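Local coordinates for protein endo-1,4-beta-xylanase (Bacteroides thetaiotaomicron VPI-5482, PDB 3KST) that probably hydrolyses O-glycosidic bonds in xylan breakdown, as a calcium-binding glycoside hydrolase of family 43, at residues A[92-97]-A[161-166]; A[148-153]-A[185-190]; A[262-267]-A[283-288]. All blocks are in the same frame, centred on the assembly; numbering follows the deposited sequence. Where two conformers were deposited one is given.

How the interactions relate
The three contacts lie apart in the five-bladed beta-propeller of family 43, with centres 24 to 25 Å from one another. Interactions 1 and 2 alternate along the chain: 92-97, 148-153, 161-166, 185-190. Both bridge different sheets and share the one that contains strand 152-158, which begins in interaction 2 and leads into the loop of interaction 1. Interaction 3 comes later, a hairpin within a single sheet, on the other side of the chain's centre from interaction 1. Nearest atoms of interactions 2 and 3 are about 7 Å apart. Interaction 2 holds the predicted proton donor, Glu-190; the calcium ion bound by Glu-83 and His-251 is about 8 to 9 Å from a side chain of each (Phe-96, Glu-190, Tyr-264).

Interaction 1: A[92-97]-A[161-166]; sequences KFYLFY and DDLMSI
Tyr-94 and Phe-96 meet Leu-163 in an apolar contact between neighbouring sheets of the five-bladed beta-propeller of glycoside hydrolase family 43. The two aromatics stand on strand 92-99, the middle strand of its sheet, whereas Leu-163 sits in the loop between strands 152-158 and 172-175 of the next sheet. The side chains of Tyr-94 and Phe-96 each cross that of Leu-163 at about a right angle. Over one face of the Tyr-94 ring lies Leu-163 CD1, a CH-pi contact 4.2 Å from the ring centroid and 16° off the normal. This methyl is set anti to CA (chi2 -175°), and it rides toward the rim of the ring beside CD2 and CE2. Leu-163 CB touches both rings, 4.1 Å from Tyr-94 CE2 and 4.2 Å from Phe-96 CZ. Phe-96 also turns its ring edge to the backbone, bringing CZ to 3.4 Å from Leu-163 O. That carbonyl oxygen is buried here without a hydrogen-bonding partner, so the weakly positive C-H rim probably offers it modest compensation. The loop is shaped by an Asx turn, in which the backbone N of Met-164 (selenomethionine here) donates to Asp-162 OD1 at 3.1 Å; Thr-160 also holds this oxygen. Pro-141 of strand 141-148 also touches Leu-163, and Phe-96 packs on Leu-143 of the same strand. The polar end of the contact is bridged by one water, 2.7 Å from Tyr-94 OH in the plane of the ring and donating to Asp-162 O at 2.6 Å.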
loop_
_atom_site.group_PDB
_atom_site.type_symbol
_atom_site.label_atom_id
_atom_site.label_comp_id
_atom_site.label_asym_id
_atom_site.label_seq_id
_atom_site.Cartn_x
_atom_site.Cartn_y
_atom_site.Cartn_z
ATOM N N LYS A 92 15.618 1.016 -12.614
ATOM C CA LYS A 92 15.957 1.197 -11.204
ATOM C C LYS A 92 14.686 1.014 -10.337
ATOM O O LYS A 92 13.566 1.230 -10.819
ATOM C CB LYS A 92 16.498 2.623 -11.043
ATOM C CG LYS A 92 17.323 2.918 -9.814
ATOM C CD LYS A 92 17.931 4.335 -9.812
ATOM C CE LYS A 92 18.883 4.599 -10.997
ATOM N NZ LYS A 92 19.521 5.939 -10.897
ATOM N N PHE A 93 14.885 0.647 -9.075
ATOM C CA PHE A 93 13.785 0.487 -8.110
ATOM C C PHE A 93 13.498 1.815 -7.388
ATOM O O PHE A 93 14.417 2.527 -6.986
ATOM C CB PHE A 93 14.095 -0.631 -7.107
ATOM C CG PHE A 93 14.299 -1.962 -7.765
ATOM C CD1 PHE A 93 15.551 -2.305 -8.286
ATOM C CD2 PHE A 93 13.233 -2.853 -7.911
ATOM C CE1 PHE A 93 15.747 -3.523 -8.918
ATOM C CE2 PHE A 93 13.425 -4.076 -8.565
ATOM C CZ PHE A 93 14.683 -4.406 -9.060
ATOM N N TYR A 94 12.216 2.142 -7.221
ATOM C CA TYR A 94 11.770 3.334 -6.503
ATOM C C TYR A 94 10.926 2.920 -5.297
ATOM O O TYR A 94 10.009 2.107 -5.446
ATOM C CB TYR A 94 10.966 4.258 -7.436
ATOM C CG TYR A 94 11.853 5.043 -8.410
ATOM C CD1 TYR A 94 12.629 4.385 -9.377
ATOM C CD2 TYR A 94 11.946 6.444 -8.350
ATOM C CE1 TYR A 94 13.463 5.101 -10.250
ATOM C CE2 TYR A 94 12.766 7.167 -9.251
ATOM C CZ TYR A 94 13.509 6.472 -10.205
ATOM O OH TYR A 94 14.341 7.108 -11.086
ATOM N N LEU A 95 11.296 3.426 -4.114
ATOM C CA LEU A 95 10.562 3.239 -2.876
ATOM C C LEU A 95 9.848 4.559 -2.535
ATOM O O LEU A 95 10.503 5.567 -2.287
ATOM C CB LEU A 95 11.513 2.860 -1.726
ATOM C CG LEU A 95 11.033 2.946 -0.275
ATOM C CD1 LEU A 95 9.844 2.045 -0.122
ATOM C CD2 LEU A 95 12.188 2.663 0.713
ATOM N N PHE A 96 8.517 4.523 -2.508
ATOM C CA PHE A 96 7.684 5.665 -2.148
ATOM C C PHE A 96 7.165 5.390 -0.735
ATOM O O PHE A 96 6.705 4.297 -0.444
ATOM C CB PHE A 96 6.547 5.844 -3.140
ATOM C CG PHE A 96 6.975 6.525 -4.393
ATOM C CD1 PHE A 96 7.652 5.830 -5.399
ATOM C CD2 PHE A 96 6.788 7.894 -4.537
ATOM C CE1 PHE A 96 8.079 6.523 -6.560
ATOM C CE2 PHE A 96 7.205 8.556 -5.677
ATOM C CZ PHE A 96 7.844 7.877 -6.679
ATOM N N TYR A 97 7.218 6.386 0.134
ATOM C CA TYR A 97 6.900 6.153 1.551
ATOM C C TYR A 97 6.558 7.428 2.296
ATOM O O TYR A 97 6.655 8.510 1.732
ATOM C CB TYR A 97 8.103 5.481 2.209
ATOM C CG TYR A 97 9.386 6.290 2.196
ATOM C CD1 TYR A 97 10.202 6.359 1.045
ATOM C CD2 TYR A 97 9.803 6.984 3.329
ATOM C CE1 TYR A 97 11.415 7.114 1.026
ATOM C CE2 TYR A 97 11.037 7.738 3.341
ATOM C CZ TYR A 97 11.830 7.788 2.176
ATOM O OH TYR A 97 13.009 8.512 2.174
ATOM N N ASP A 161 8.689 14.018 -14.639
ATOM C CA ASP A 161 9.317 12.903 -15.369
ATOM C C ASP A 161 10.280 12.106 -14.476
ATOM O O ASP A 161 10.381 10.898 -14.608
ATOM C CB ASP A 161 10.125 13.407 -16.601
ATOM C CG ASP A 161 9.264 14.111 -17.676
ATOM O OD1 ASP A 161 8.092 13.739 -17.912
ATOM O OD2 ASP A 161 9.792 15.040 -18.342
ATOM N N ASP A 162 10.970 12.796 -13.563
ATOM C CA ASP A 162 11.957 12.145 -12.667
ATOM C C ASP A 162 11.328 11.434 -11.459
ATOM O O ASP A 162 12.069 10.896 -10.636
ATOM C CB ASP A 162 13.081 13.129 -12.223
ATOM C CG ASP A 162 12.594 14.304 -11.352
ATOM O OD1 ASP A 162 11.416 14.400 -10.992
ATOM O OD2 ASP A 162 13.445 15.128 -10.942
ATOM N N LEU A 163 9.996 11.503 -11.309
ATOM C CA LEU A 163 9.279 10.865 -10.180
ATOM C C LEU A 163 9.647 11.409 -8.770
ATOM O O LEU A 163 9.350 10.752 -7.725
ATOM C CB LEU A 163 9.470 9.324 -10.268
ATOM C CG LEU A 163 9.238 8.587 -11.608
ATOM C CD1 LEU A 163 9.350 7.052 -11.514
ATOM C CD2 LEU A 163 7.873 8.945 -12.175
HETATM N N MSE A 164 10.233 12.620 -8.742
HETATM C CA MSE A 164 10.748 13.264 -7.547
HETATM C C MSE A 164 9.809 14.381 -7.040
HETATM O O MSE A 164 9.904 14.799 -5.908
HETATM C CB MSE A 164 12.140 13.837 -7.902
HETATM C CG MSE A 164 13.121 13.892 -6.771
HETATM SE SE MSE A 164 13.955 12.167 -6.373
HETATM C CE MSE A 164 12.731 10.965 -7.273
ATOM N N SER A 165 8.938 14.884 -7.909
ATOM C CA SER A 165 8.031 15.984 -7.556
ATOM C C SER A 165 6.651 15.750 -8.121
ATOM O O SER A 165 6.500 15.012 -9.108
ATOM C CB SER A 165 8.534 17.284 -8.185
ATOM O OG SER A 165 9.870 17.591 -7.841
ATOM N N ILE A 166 5.662 16.381 -7.492
ATOM C CA ILE A 166 4.289 16.405 -8.027
ATOM C C ILE A 166 4.060 17.739 -8.723
ATOM O O ILE A 166 4.672 18.744 -8.358
ATOM C CB ILE A 166 3.193 16.154 -6.970
ATOM C CG1 ILE A 166 3.201 17.139 -5.805
ATOM C CG2 ILE A 166 3.326 14.744 -6.399
ATOM C CD1 ILE A 166 1.855 17.095 -5.036
HETATM O O HOH W 1 14.450 9.829 -11.013
#

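Interaction 2: A[148-153]-A[185-190]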
loop_
_atom_site.group_PDB
_atom_site.type_symbol
_atom_site.label_atom_id
_atom_site.label_comp_id
_atom_site.label_asym_id
_atom_site.label_seq_id
_atom_site.Cartn_x
_atom_site.Cartn_y
_atom_site.Cartn_z
ATOM N N PHE A 148 -4.649 15.899 4.661
ATOM C CA PHE A 148 -5.521 16.078 5.825
ATOM C C PHE A 148 -6.388 17.316 5.587
ATOM O O PHE A 148 -6.267 18.338 6.270
ATOM C CB PHE A 148 -4.669 16.171 7.094
ATOM C CG PHE A 148 -3.671 15.070 7.197
ATOM C CD1 PHE A 148 -4.076 13.788 7.560
ATOM C CD2 PHE A 148 -2.339 15.289 6.886
ATOM C CE1 PHE A 148 -3.144 12.756 7.639
ATOM C CE2 PHE A 148 -1.419 14.270 6.954
ATOM C CZ PHE A 148 -1.812 12.999 7.336
ATOM N N THR A 149 -7.267 17.211 4.593
ATOM C CA THR A 149 -8.112 18.314 4.147
ATOM C C THR A 149 -9.539 18.261 4.662
ATOM O O THR A 149 -10.181 19.305 4.770
ATOM C CB THR A 149 -8.132 18.405 2.614
ATOM O OG1 THR A 149 -8.496 17.134 2.035
ATOM C CG2 THR A 149 -6.742 18.821 2.096
ATOM N N ASP A 150 -10.040 17.060 4.953
ATOM C CA ASP A 150 -11.415 16.888 5.480
ATOM C C ASP A 150 -11.444 15.459 5.980
ATOM O O ASP A 150 -12.050 14.554 5.368
ATOM C CB ASP A 150 -12.450 17.124 4.388
ATOM C CG ASP A 150 -13.877 17.150 4.919
ATOM O OD1 ASP A 150 -14.105 16.983 6.140
ATOM O OD2 ASP A 150 -14.769 17.408 4.089
ATOM N N GLY A 151 -10.758 15.309 7.104
ATOM C CA GLY A 151 -10.325 14.030 7.600
ATOM C C GLY A 151 -9.141 13.654 6.727
ATOM O O GLY A 151 -8.533 14.514 6.007
ATOM N N ASN A 152 -8.780 12.374 6.749
ATOM C CA ASN A 152 -7.815 11.863 5.794
ATOM C C ASN A 152 -8.554 11.694 4.468
ATOM O O ASN A 152 -9.521 10.925 4.407
ATOM C CB ASN A 152 -7.250 10.502 6.207
ATOM C CG ASN A 152 -6.357 10.551 7.428
ATOM O OD1 ASN A 152 -6.308 11.523 8.197
ATOM N ND2 ASN A 152 -5.615 9.465 7.611
ATOM N N VAL A 153 -8.104 12.423 3.438
ATOM C CA VAL A 153 -8.679 12.382 2.076
ATOM C C VAL A 153 -7.626 11.983 1.057
ATOM O O VAL A 153 -6.497 12.485 1.079
ATOM C CB VAL A 153 -9.291 13.752 1.723
ATOM C CG1 VAL A 153 -9.908 13.757 0.306
ATOM C CG2 VAL A 153 -10.333 14.091 2.748
ATOM N N GLN A 185 -15.180 5.091 12.831
ATOM C CA GLN A 185 -14.307 5.826 13.745
ATOM C C GLN A 185 -13.508 6.880 12.978
ATOM O O GLN A 185 -12.837 6.539 12.020
ATOM C CB GLN A 185 -13.363 4.869 14.466
ATOM C CG GLN A 185 -12.450 5.525 15.449
ATOM C CD GLN A 185 -11.624 4.536 16.268
ATOM O OE1 GLN A 185 -12.037 3.398 16.509
ATOM N NE2 GLN A 185 -10.459 4.978 16.716
ATOM N N GLY A 186 -13.605 8.142 13.392
ATOM C CA GLY A 186 -12.915 9.222 12.709
ATOM C C GLY A 186 -13.488 9.454 11.324
ATOM O O GLY A 186 -14.569 8.970 10.997
ATOM N N LYS A 187 -12.747 10.214 10.514
ATOM C CA LYS A 187 -13.126 10.520 9.126
ATOM C C LYS A 187 -11.844 10.244 8.346
ATOM O O LYS A 187 -10.962 11.095 8.272
ATOM C CB LYS A 187 -13.596 11.965 9.016
ATOM C CG LYS A 187 -14.148 12.288 7.660
ATOM C CD LYS A 187 -14.701 13.699 7.564
ATOM C CE LYS A 187 -15.346 13.913 6.216
ATOM N NZ LYS A 187 -16.098 15.179 6.066
ATOM N N VAL A 188 -11.746 9.026 7.799
ATOM C CA VAL A 188 -10.515 8.523 7.183
ATOM C C VAL A 188 -10.740 7.693 5.925
ATOM O O VAL A 188 -11.490 6.730 5.979
ATOM C CB VAL A 188 -9.751 7.596 8.199
ATOM C CG1 VAL A 188 -8.497 6.921 7.555
ATOM C CG2 VAL A 188 -9.358 8.363 9.474
ATOM N N ALA A 189 -10.118 8.103 4.819
ATOM C CA ALA A 189 -10.055 7.368 3.559
ATOM C C ALA A 189 -8.539 7.419 3.288
ATOM O O ALA A 189 -7.919 8.504 3.332
ATOM C CB ALA A 189 -10.828 8.064 2.477
ATOM N N GLU A 190 -7.920 6.268 3.086
ATOM C CA GLU A 190 -6.455 6.202 2.984
ATOM C C GLU A 190 -5.991 4.905 2.344
ATOM O O GLU A 190 -6.821 4.114 1.855
ATOM C CB GLU A 190 -5.832 6.363 4.387
ATOM C CG GLU A 190 -6.126 5.209 5.369
ATOM C CD GLU A 190 -5.540 5.419 6.780
ATOM O OE1 GLU A 190 -5.181 6.563 7.147
ATOM O OE2 GLU A 190 -5.452 4.414 7.519
#
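Asn-152 and Glu-190 cross at a slant, with the amide and carboxylate planes 37° apart, near the beginning of strand 152-158, where it meets the start of strand 189-197 of the next propeller sheet. Asn-152 ND2 donates to Glu-190 OE1 at 3.0 Å, with the oxygen close to the amide plane and the donor lying nearly along the carboxylate C-O axis. Glu-190 reaches this place with CG between its backbone N and carbonyl carbon (chi1 66°) and the rest of the chain extended. The backbones are joined by a single bridge: Asn-152 N donates to Lys-187 O at 3.0 Å, and Ala-189 N to Asn-152 O at 2.9 Å. Lys-187 O also receives a CA-H...O contact from Gly-151 CA at 3.1 Å, and a CB on that residue would collide with the same oxygen. Lys-187 is extended beyond CG, its CD and CE passing Asp-150 O. Its NZ forms a salt bridge with Asp-150 OD1 at 2.7 Å, meeting it from above the carboxylate plane; Lys-176 pairs with OD2. Glu-190 is the predicted proton donor and touches Asp-130, the predicted modulator of its pKa. With Asn-152 on OE1 and Tyr-215 on OE2, both carboxylate oxygens are held, which probably fixes the rotation of the group in the predicted active site.

Interaction 3: A[262-267]-A[283-288]; sequences WKYIFH and KDFAIS
Asp-284 OD1 is gripped by three groups: Lys-263 NZ in a long, weak salt bridge of 3.3 Å, and two waters that each accept from the same ammonium. One of those waters also donates to Trp-262 O at 2.7 Å, tying the charge pair to the backbone of the 262-268/279-287 hairpin, which lies between strands 250-256 and 293-305 in one propeller sheet. The two residues form a non-hydrogen-bonded antiparallel pair, and their side chains lie alongside one another, pointing the same way. Lys-263 bends at chi2 (-74°), bringing CD to 3.2 Å from Lys-283 O. An alanine here would remove this arm and ammonium, and would probably leave Asp-284 without its cationic mate and the two waters without their bridging donor. Tyr-264 and Lys-283 make a hydrogen-bonded pair, with Tyr-264 N donating to Lys-283 O at 2.9 Å and Lys-283 N to Tyr-264 O at 3.1 Å. On the face that Tyr-264 shares with Phe-285, their rings are tilted by 26° and slid apart, touching CD1 to CD1 at 4.0 Å; both pack on Ile-295. Trp-262 CB meets the edge of the Phe-285 ring. Lys-283 lays its CG and CD against CE1 and CZ of Phe-266. Its NZ reaches Asp-241 and Gly-297 O. The hairpin thus buries the aliphatic length of one lysine, its charge met elsewhere, and leaves the weak Lys-263 to Asp-284 pair supported by water.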
loop_
_atom_site.group_PDB
_atom_site.type_symbol
_atom_site.label_atom_id
_atom_site.label_comp_id
_atom_site.label_asym_id
_atom_site.label_seq_id
_atom_site.Cartn_x
_atom_site.Cartn_y
_atom_site.Cartn_z
ATOM N N TRP A 262 -4.405 -13.149 -9.313
ATOM C CA TRP A 262 -4.110 -12.032 -8.417
ATOM C C TRP A 262 -4.444 -12.323 -6.960
ATOM O O TRP A 262 -5.289 -13.149 -6.624
ATOM C CB TRP A 262 -4.836 -10.759 -8.857
ATOM C CG TRP A 262 -4.357 -10.156 -10.126
ATOM C CD1 TRP A 262 -4.567 -10.627 -11.387
ATOM C CD2 TRP A 262 -3.635 -8.924 -10.275
ATOM N NE1 TRP A 262 -3.999 -9.781 -12.317
ATOM C CE2 TRP A 262 -3.420 -8.729 -11.664
ATOM C CE3 TRP A 262 -3.141 -7.969 -9.376
ATOM C CZ2 TRP A 262 -2.716 -7.625 -12.174
ATOM C CZ3 TRP A 262 -2.433 -6.855 -9.890
ATOM C CH2 TRP A 262 -2.239 -6.700 -11.276
ATOM N N LYS A 263 -3.761 -11.585 -6.097
ATOM C CA LYS A 263 -3.901 -11.729 -4.656
ATOM C C LYS A 263 -3.918 -10.331 -4.102
ATOM O O LYS A 263 -3.479 -9.390 -4.801
ATOM C CB LYS A 263 -2.698 -12.474 -4.103
ATOM C CG LYS A 263 -2.629 -13.962 -4.480
ATOM C CD LYS A 263 -3.629 -14.796 -3.724
ATOM C CE LYS A 263 -3.269 -16.285 -3.708
ATOM N NZ LYS A 263 -3.400 -16.878 -5.039
ATOM N N TYR A 264 -4.411 -10.209 -2.875
ATOM C CA TYR A 264 -4.473 -8.916 -2.169
ATOM C C TYR A 264 -3.846 -9.098 -0.780
ATOM O O TYR A 264 -4.371 -9.885 0.031
ATOM C CB TYR A 264 -5.930 -8.430 -2.081
ATOM C CG TYR A 264 -6.058 -7.021 -1.571
ATOM C CD1 TYR A 264 -5.914 -5.938 -2.434
ATOM C CD2 TYR A 264 -6.262 -6.748 -0.207
ATOM C CE1 TYR A 264 -5.995 -4.615 -1.971
ATOM C CE2 TYR A 264 -6.358 -5.407 0.261
ATOM C CZ TYR A 264 -6.221 -4.351 -0.629
ATOM O OH TYR A 264 -6.287 -3.030 -0.206
ATOM N N ILE A 265 -2.715 -8.426 -0.523
ATOM C CA ILE A 265 -2.037 -8.518 0.780
ATOM C C ILE A 265 -2.618 -7.414 1.656
ATOM O O ILE A 265 -2.888 -6.319 1.160
ATOM C CB ILE A 265 -0.483 -8.449 0.659
ATOM C CG1 ILE A 265 0.191 -8.768 1.993
ATOM C CG2 ILE A 265 0.009 -7.111 0.102
ATOM C CD1 ILE A 265 1.725 -8.906 1.836
ATOM N N PHE A 266 -2.799 -7.684 2.939
ATOM C CA PHE A 266 -3.373 -6.706 3.867
ATOM C C PHE A 266 -2.967 -7.049 5.294
ATOM O O PHE A 266 -2.530 -8.161 5.545
ATOM C CB PHE A 266 -4.917 -6.675 3.773
ATOM C CG PHE A 266 -5.576 -7.990 4.120
ATOM C CD1 PHE A 266 -5.715 -8.981 3.155
ATOM C CD2 PHE A 266 -6.009 -8.255 5.422
ATOM C CE1 PHE A 266 -6.295 -10.220 3.470
ATOM C CE2 PHE A 266 -6.613 -9.486 5.768
ATOM C CZ PHE A 266 -6.758 -10.479 4.773
ATOM N N HIS A 267 -3.106 -6.080 6.191
ATOM C CA HIS A 267 -2.841 -6.295 7.609
ATOM C C HIS A 267 -4.135 -6.516 8.386
ATOM O O HIS A 267 -5.250 -6.291 7.894
ATOM C CB HIS A 267 -1.993 -5.176 8.235
ATOM C CG HIS A 267 -2.719 -3.891 8.449
ATOM N ND1 HIS A 267 -2.303 -2.708 7.878
ATOM C CD2 HIS A 267 -3.829 -3.589 9.168
ATOM C CE1 HIS A 267 -3.117 -1.735 8.244
ATOM N NE2 HIS A 267 -4.060 -2.246 9.016
ATOM N N LYS A 283 -5.230 -12.804 0.560
ATOM C CA LYS A 283 -6.480 -13.370 0.031
ATOM C C LYS A 283 -6.412 -13.290 -1.489
ATOM O O LYS A 283 -5.457 -12.735 -2.042
ATOM C CB LYS A 283 -7.693 -12.626 0.618
ATOM C CG LYS A 283 -8.049 -13.080 2.042
ATOM C CD LYS A 283 -9.208 -12.266 2.690
ATOM C CE LYS A 283 -10.595 -12.661 2.209
ATOM N NZ LYS A 283 -11.113 -13.990 2.700
ATOM N N ASP A 284 -7.402 -13.865 -2.165
ATOM C CA ASP A 284 -7.489 -13.776 -3.606
ATOM C C ASP A 284 -8.053 -12.412 -3.994
ATOM O O ASP A 284 -8.724 -11.765 -3.196
ATOM C CB ASP A 284 -8.333 -14.905 -4.182
ATOM C CG ASP A 284 -7.722 -16.258 -3.918
ATOM O OD1 ASP A 284 -6.541 -16.445 -4.280
ATOM O OD2 ASP A 284 -8.412 -17.112 -3.355
ATOM N N PHE A 285 -7.718 -11.990 -5.209
ATOM C CA PHE A 285 -8.132 -10.709 -5.770
ATOM C C PHE A 285 -8.493 -10.862 -7.235
ATOM O O PHE A 285 -7.773 -11.514 -7.977
ATOM C CB PHE A 285 -6.977 -9.712 -5.703
ATOM C CG PHE A 285 -7.345 -8.341 -6.165
ATOM C CD1 PHE A 285 -8.097 -7.521 -5.351
ATOM C CD2 PHE A 285 -6.974 -7.886 -7.427
ATOM C CE1 PHE A 285 -8.451 -6.232 -5.774
ATOM C CE2 PHE A 285 -7.307 -6.617 -7.860
ATOM C CZ PHE A 285 -8.078 -5.791 -7.035
ATOM N N ALA A 286 -9.564 -10.210 -7.663
ATOM C CA ALA A 286 -9.902 -10.229 -9.093
ATOM C C ALA A 286 -10.843 -9.116 -9.484
ATOM O O ALA A 286 -11.568 -8.597 -8.650
ATOM C CB ALA A 286 -10.477 -11.582 -9.512
ATOM N N ILE A 287 -10.760 -8.746 -10.766
ATOM C CA ILE A 287 -11.663 -7.774 -11.397
ATOM C C ILE A 287 -12.338 -8.578 -12.509
ATOM O O ILE A 287 -11.673 -9.050 -13.412
ATOM C CB ILE A 287 -10.907 -6.582 -11.963
ATOM C CG1 ILE A 287 -10.012 -5.968 -10.886
ATOM C CG2 ILE A 287 -11.898 -5.535 -12.521
ATOM C CD1 ILE A 287 -9.193 -4.799 -11.381
ATOM N N SER A 288 -13.651 -8.755 -12.401
ATOM C CA SER A 288 -14.443 -9.541 -13.363
ATOM C C SER A 288 -14.554 -8.878 -14.736
ATOM O O SER A 288 -14.137 -7.726 -14.917
ATOM C CB SER A 288 -15.861 -9.783 -12.828
ATOM O OG SER A 288 -16.637 -8.587 -12.809
HETATM O O HOH W 2 -7.129 -13.182 -9.871
HETATM O O HOH W 3 -5.166 -15.863 -6.710
HETATM O O HOH W 4 -5.057 -18.947 -5.549
#